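Local coordinates for protein second substrate binding domain of putative amino acid ABC transporter (Streptococcus pneumoniae, PDB 4OEN) that probably captures an amino acid outside the cell and delivers it to the membrane permease of an ABC transporter, at residues E31-I36 and E199-G204; S83-T88 and I182-F187. All coordinates share one frame; numbering follows the deposited sequence. Where two conformers were deposited one is given.

Contact 1. Residues E31-I36 and E199-G204; sequences ELIKAI and EMFNNG
Ile36 CD1 sits over one face of the Phe201 ring, 3.6 Å from the ring centroid and 18° off the ring normal, which qualifies as a CH-pi contact. The methyl is displaced toward the rim, so its closest ring atom is Phe201 CE1, at 3.5 Å. Two further methyls come at the same ring from the helix of residues 31-36. Ile33 CD1 meets the ring edge close to its plane, 3.9 Å from Phe201 CD1, while Leu32 CD2 reaches the far end of the ring, 4.0 Å from Phe201 CZ, and both side chains cross the phenylalanine at about a right angle. Phe201 CG is anti to its backbone N (chi1 -177°), which swings the ring toward the other helix, and a fully extended chi2 carries Ile36 CD1 out over it. The other branch, Ile36 CG2, lies 3.9 Å from Met200 O. Gly204 presents bare backbone to Ile36, whose CG2 occupies room a CB would need, so their CA atoms approach to 4.8 Å. These helices belong to the type II periplasmic-binding-protein fold, and their local axes cross steeply, at 99° with a closest approach of 9.8 Å. No hydrogen bond spans the contact, which is carried mainly by apolar side chains and by Ile36 against helix backbone. Farther out, Phe187 stacks on the Phe201 ring, Ile33 also packs on Ile44 and Ile46 of strand 44-47, and Leu32 touches Phe214. Glu31, on helix 28-40, forms a salt bridge with Lys220 of helix 213-222.

Contact 2. Residues S83-T88 and I182-F187; sequences SESYYT and IGETAF
Glu184 bends at chi2 (-65°), Ser85 OG stands anti to its backbone N (chi1 179°), and Thr88 OG1 lies anti to its carbonyl carbon, which brings the carboxylate to two hydroxyls. Glu184 OE1 accepts from Ser85 OG at 2.8 Å through its anti lone pair and from Thr88 OG1 at 2.9 Å through its syn lone pair, so one oxygen is gripped from both sides. Ser85 OG also accepts from Tyr87 N, closing an ST turn. With OG1 anti to its carbonyl carbon, Thr185 donates it to Tyr87 O (2.8 Å) from above the carbonyl plane, and its own carbonyl receives Tyr86 N nearly along the C=O axis. At the other end Ser83 N gives Phe187 O a nearly straight bond (2.8 Å, 172°), and Phe187 N returns one to Ser83 OG. A water joins Tyr86 OH to Ala186 O. Thr88 and Glu184 form an antiparallel non-hydrogen-bonded pair, and a classic bulge at Ile182 and Gly183 faces Ala89. Strands 87-96 and 180-190 probably link the two lobes, as in type II periplasmic-binding proteins. Backbone hydrogen bonds join Glu184 to Val72 and Ala186 to Met70, while Tyr87 leans on helices 160-168 and 213-222 and Phe187 on helix 195-210.

In the fold
Contacts 1 and 2 have centres about 13 Å apart and meet directly through helix 195-210, which follows strand 180-190 in the chain. Asn202 OD1 lies 2.8 Å from Glu84 N, a probable hydrogen bond, and Phe201 CE1 comes within 3.5 Å of Phe187 CB. Along the sequence, contact 2 is nested inside the loop closed by contact 1. The centre of contact 1 is about 18 Å from the chain centre, that of contact 2 about 9 Å. Strands 87-96 and 180-190 run on from contact 2, probably toward the other lobe. By family, the substrate site probably lies in the cleft between lobes; neither contact is assigned to it. A sulfate near Gly204 probably comes from the crystallisation liquor.

Contact 1. Residues E31-I36 and E199-G204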
loop_
_atom_site.group_PDB
_atom_site.type_symbol
_atom_site.label_atom_id
_atom_site.label_comp_id
_atom_site.label_asym_id
_atom_site.label_seq_id
_atom_site.Cartn_x
_atom_site.Cartn_y
_atom_site.Cartn_z
ATOM N N GLU A 31 -0.503 2.741 13.168
ATOM C CA GLU A 31 0.661 2.910 14.020
ATOM C C GLU A 31 1.396 4.209 13.718
ATOM O O GLU A 31 1.865 4.882 14.630
ATOM C CB GLU A 31 1.606 1.717 13.882
ATOM C CG GLU A 31 1.011 0.447 14.452
ATOM C CD GLU A 31 2.046 -0.622 14.763
ATOM O OE1 GLU A 31 3.156 -0.291 15.241
ATOM O OE2 GLU A 31 1.737 -1.800 14.530
ATOM N N LEU A 32 1.501 4.553 12.434
ATOM C CA LEU A 32 2.249 5.733 12.028
ATOM C C LEU A 32 1.578 7.022 12.513
ATOM O O LEU A 32 2.236 7.883 13.077
ATOM C CB LEU A 32 2.414 5.752 10.513
ATOM C CG LEU A 32 3.097 6.987 9.931
ATOM C CD1 LEU A 32 4.524 7.080 10.410
ATOM C CD2 LEU A 32 3.004 6.944 8.420
ATOM N N ILE A 33 0.265 7.158 12.325
ATOM C CA ILE A 33 -0.357 8.413 12.741
ATOM C C ILE A 33 -0.297 8.572 14.269
ATOM O O ILE A 33 -0.066 9.669 14.774
ATOM C CB ILE A 33 -1.819 8.540 12.229
ATOM C CG1 ILE A 33 -2.302 9.986 12.384
ATOM C CG2 ILE A 33 -2.758 7.523 12.888
ATOM C CD1 ILE A 33 -1.449 10.984 11.635
ATOM N N LYS A 34 -0.461 7.477 15.002
ATOM C CA LYS A 34 -0.347 7.522 16.457
ATOM C C LYS A 34 1.051 7.922 16.917
ATOM O O LYS A 34 1.190 8.699 17.859
ATOM C CB LYS A 34 -0.713 6.174 17.058
ATOM C CG LYS A 34 -2.180 5.847 16.906
ATOM C CD LYS A 34 -2.461 4.441 17.349
ATOM C CE LYS A 34 -3.851 4.031 16.905
ATOM N NZ LYS A 34 -4.199 2.670 17.382
ATOM N N ALA A 35 2.082 7.378 16.268
ATOM C CA ALA A 35 3.458 7.734 16.631
ATOM C C ALA A 35 3.782 9.188 16.309
ATOM O O ALA A 35 4.541 9.848 17.041
ATOM C CB ALA A 35 4.452 6.808 15.931
ATOM N N ILE A 36 3.226 9.679 15.206
ATOM C CA ILE A 36 3.453 11.058 14.805
ATOM C C ILE A 36 2.738 12.002 15.766
ATOM O O ILE A 36 3.295 13.007 16.189
ATOM C CB ILE A 36 3.007 11.274 13.353
ATOM C CG1 ILE A 36 4.020 10.603 12.422
ATOM C CG2 ILE A 36 2.872 12.755 13.026
ATOM C CD1 ILE A 36 3.723 10.737 10.935
ATOM N N GLU A 199 2.215 20.176 8.322
ATOM C CA GLU A 199 3.535 20.551 8.826
ATOM C C GLU A 199 4.016 19.582 9.909
ATOM O O GLU A 199 5.138 19.085 9.861
ATOM C CB GLU A 199 3.520 21.979 9.380
ATOM C CG GLU A 199 3.273 23.065 8.345
ATOM C CD GLU A 199 3.249 24.473 8.943
ATOM O OE1 GLU A 199 3.829 24.682 10.034
ATOM O OE2 GLU A 199 2.640 25.369 8.322
ATOM N N MET A 200 3.151 19.301 10.876
ATOM C CA MET A 200 3.506 18.383 11.957
ATOM C C MET A 200 3.630 16.941 11.477
ATOM O O MET A 200 4.471 16.183 11.979
ATOM C CB MET A 200 2.485 18.477 13.088
ATOM C CG MET A 200 2.576 19.799 13.832
ATOM S SD MET A 200 1.543 19.872 15.293
ATOM C CE MET A 200 -0.094 19.749 14.560
ATOM N N PHE A 201 2.803 16.542 10.513
ATOM C CA PHE A 201 2.934 15.185 10.006
ATOM C C PHE A 201 4.302 15.010 9.372
ATOM O O PHE A 201 4.996 14.026 9.632
ATOM C CB PHE A 201 1.838 14.842 8.991
ATOM C CG PHE A 201 1.905 13.413 8.492
ATOM C CD1 PHE A 201 1.110 12.423 9.064
ATOM C CD2 PHE A 201 2.774 13.058 7.477
ATOM C CE1 PHE A 201 1.179 11.106 8.611
ATOM C CE2 PHE A 201 2.856 11.751 7.018
ATOM C CZ PHE A 201 2.050 10.768 7.590
ATOM N N ASN A 202 4.693 15.964 8.537
ATOM C CA ASN A 202 5.972 15.867 7.851
ATOM C C ASN A 202 7.137 15.898 8.833
ATOM O O ASN A 202 8.113 15.187 8.647
ATOM C CB ASN A 202 6.122 16.988 6.830
ATOM C CG ASN A 202 5.203 16.812 5.634
ATOM O OD1 ASN A 202 4.693 15.722 5.385
ATOM N ND2 ASN A 202 5.007 17.882 4.881
ATOM N N ASN A 203 7.043 16.737 9.862
ATOM C CA ASN A 203 8.104 16.796 10.867
ATOM C C ASN A 203 8.163 15.516 11.688
ATOM O O ASN A 203 9.247 15.018 12.002
ATOM C CB ASN A 203 7.906 17.998 11.787
ATOM C CG ASN A 203 8.202 19.303 11.093
ATOM O OD1 ASN A 203 8.873 19.325 10.061
ATOM N ND2 ASN A 203 7.717 20.398 11.652
ATOM N N GLY A 204 6.992 14.997 12.052
ATOM C CA GLY A 204 6.905 13.756 12.801
ATOM C C GLY A 204 7.476 12.604 11.993
ATOM O O GLY A 204 8.227 11.783 12.511
#

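Contact 2. Residues S83-T88 and I182-F187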
loop_
_atom_site.group_PDB
_atom_site.type_symbol
_atom_site.label_atom_id
_atom_site.label_comp_id
_atom_site.label_asym_id
_atom_site.label_seq_id
_atom_site.Cartn_x
_atom_site.Cartn_y
_atom_site.Cartn_z
ATOM N N SER A 83 0.721 15.263 2.534
ATOM C CA SER A 83 2.009 15.202 3.210
ATOM C C SER A 83 3.097 14.691 2.277
ATOM O O SER A 83 2.841 14.276 1.147
ATOM C CB SER A 83 1.943 14.269 4.411
ATOM O OG SER A 83 1.899 12.910 3.985
ATOM N N GLU A 84 4.320 14.685 2.774
ATOM C CA GLU A 84 5.399 13.946 2.142
ATOM C C GLU A 84 4.994 12.486 2.057
ATOM O O GLU A 84 4.251 12.005 2.911
ATOM C CB GLU A 84 6.699 14.088 2.940
ATOM C CG GLU A 84 7.240 15.494 2.994
ATOM C CD GLU A 84 8.023 15.855 1.749
ATOM O OE1 GLU A 84 8.262 14.956 0.917
ATOM O OE2 GLU A 84 8.403 17.036 1.604
ATOM N N SER A 85 5.480 11.786 1.041
ATOM C CA SER A 85 5.215 10.365 0.913
ATOM C C SER A 85 5.813 9.589 2.071
ATOM O O SER A 85 6.972 9.818 2.436
ATOM C CB SER A 85 5.781 9.830 -0.404
ATOM O OG SER A 85 5.531 8.434 -0.521
ATOM N N TYR A 86 5.054 8.649 2.631
ATOM C CA TYR A 86 5.620 7.755 3.631
ATOM C C TYR A 86 5.817 6.348 3.087
ATOM O O TYR A 86 6.312 5.473 3.794
ATOM C CB TYR A 86 4.759 7.709 4.903
ATOM C CG TYR A 86 3.348 7.184 4.757
ATOM C CD1 TYR A 86 3.070 5.823 4.833
ATOM C CD2 TYR A 86 2.288 8.053 4.585
ATOM C CE1 TYR A 86 1.761 5.353 4.706
ATOM C CE2 TYR A 86 0.971 7.585 4.459
ATOM C CZ TYR A 86 0.725 6.235 4.530
ATOM O OH TYR A 86 -0.568 5.755 4.409
ATOM N N TYR A 87 5.453 6.130 1.828
ATOM C CA TYR A 87 5.605 4.804 1.236
ATOM C C TYR A 87 5.500 4.879 -0.271
ATOM O O TYR A 87 4.503 5.381 -0.802
ATOM C CB TYR A 87 4.544 3.839 1.779
ATOM C CG TYR A 87 4.765 2.418 1.326
ATOM C CD1 TYR A 87 5.805 1.658 1.859
ATOM C CD2 TYR A 87 3.948 1.835 0.365
ATOM C CE1 TYR A 87 6.017 0.360 1.445
ATOM C CE2 TYR A 87 4.152 0.527 -0.051
ATOM C CZ TYR A 87 5.187 -0.200 0.497
ATOM O OH TYR A 87 5.420 -1.497 0.097
ATOM N N THR A 88 6.526 4.383 -0.956
ATOM C CA THR A 88 6.487 4.281 -2.408
ATOM C C THR A 88 5.892 2.950 -2.786
ATOM O O THR A 88 6.453 1.903 -2.452
ATOM C CB THR A 88 7.875 4.409 -3.036
ATOM O OG1 THR A 88 8.427 5.686 -2.697
ATOM C CG2 THR A 88 7.782 4.276 -4.568
ATOM N N ILE A 182 4.748 2.628 -8.816
ATOM C CA ILE A 182 3.479 2.988 -9.434
ATOM C C ILE A 182 2.895 4.233 -8.776
ATOM O O ILE A 182 1.984 4.855 -9.320
ATOM C CB ILE A 182 2.473 1.819 -9.378
ATOM C CG1 ILE A 182 2.144 1.426 -7.944
ATOM C CG2 ILE A 182 3.022 0.618 -10.141
ATOM C CD1 ILE A 182 1.242 0.207 -7.844
ATOM N N GLY A 183 3.436 4.628 -7.626
ATOM C CA GLY A 183 2.947 5.837 -6.989
ATOM C C GLY A 183 3.461 6.071 -5.588
ATOM O O GLY A 183 4.257 5.294 -5.070
ATOM N N GLU A 184 2.992 7.155 -4.983
ATOM C CA GLU A 184 3.358 7.499 -3.624
ATOM C C GLU A 184 2.136 7.456 -2.734
ATOM O O GLU A 184 0.996 7.604 -3.193
ATOM C CB GLU A 184 3.990 8.893 -3.565
ATOM C CG GLU A 184 5.161 9.096 -4.514
ATOM C CD GLU A 184 6.353 8.220 -4.177
ATOM O OE1 GLU A 184 6.433 7.709 -3.036
ATOM O OE2 GLU A 184 7.219 8.052 -5.057
ATOM N N THR A 185 2.388 7.268 -1.449
ATOM C CA THR A 185 1.332 7.105 -0.472
ATOM C C THR A 185 1.496 8.206 0.561
ATOM O O THR A 185 2.594 8.413 1.060
ATOM C CB THR A 185 1.413 5.728 0.213
ATOM O OG1 THR A 185 1.741 4.727 -0.759
ATOM C CG2 THR A 185 0.104 5.382 0.888
ATOM N N ALA A 186 0.417 8.915 0.888
ATOM C CA ALA A 186 0.559 10.034 1.814
ATOM C C ALA A 186 -0.684 10.283 2.644
ATOM O O ALA A 186 -1.760 9.782 2.345
ATOM C CB ALA A 186 0.929 11.311 1.051
ATOM N N PHE A 187 -0.496 11.070 3.699
ATOM C CA PHE A 187 -1.563 11.617 4.532
ATOM C C PHE A 187 -2.124 12.854 3.834
ATOM O O PHE A 187 -1.403 13.503 3.075
ATOM C CB PHE A 187 -0.949 11.941 5.915
ATOM C CG PHE A 187 -1.838 12.705 6.848
ATOM C CD1 PHE A 187 -2.799 12.052 7.613
ATOM C CD2 PHE A 187 -1.669 14.074 7.010
ATOM C CE1 PHE A 187 -3.613 12.765 8.506
ATOM C CE2 PHE A 187 -2.470 14.788 7.894
ATOM C CZ PHE A 187 -3.450 14.135 8.638
HETATM O O HOH W 1 -2.651 7.404 3.399
#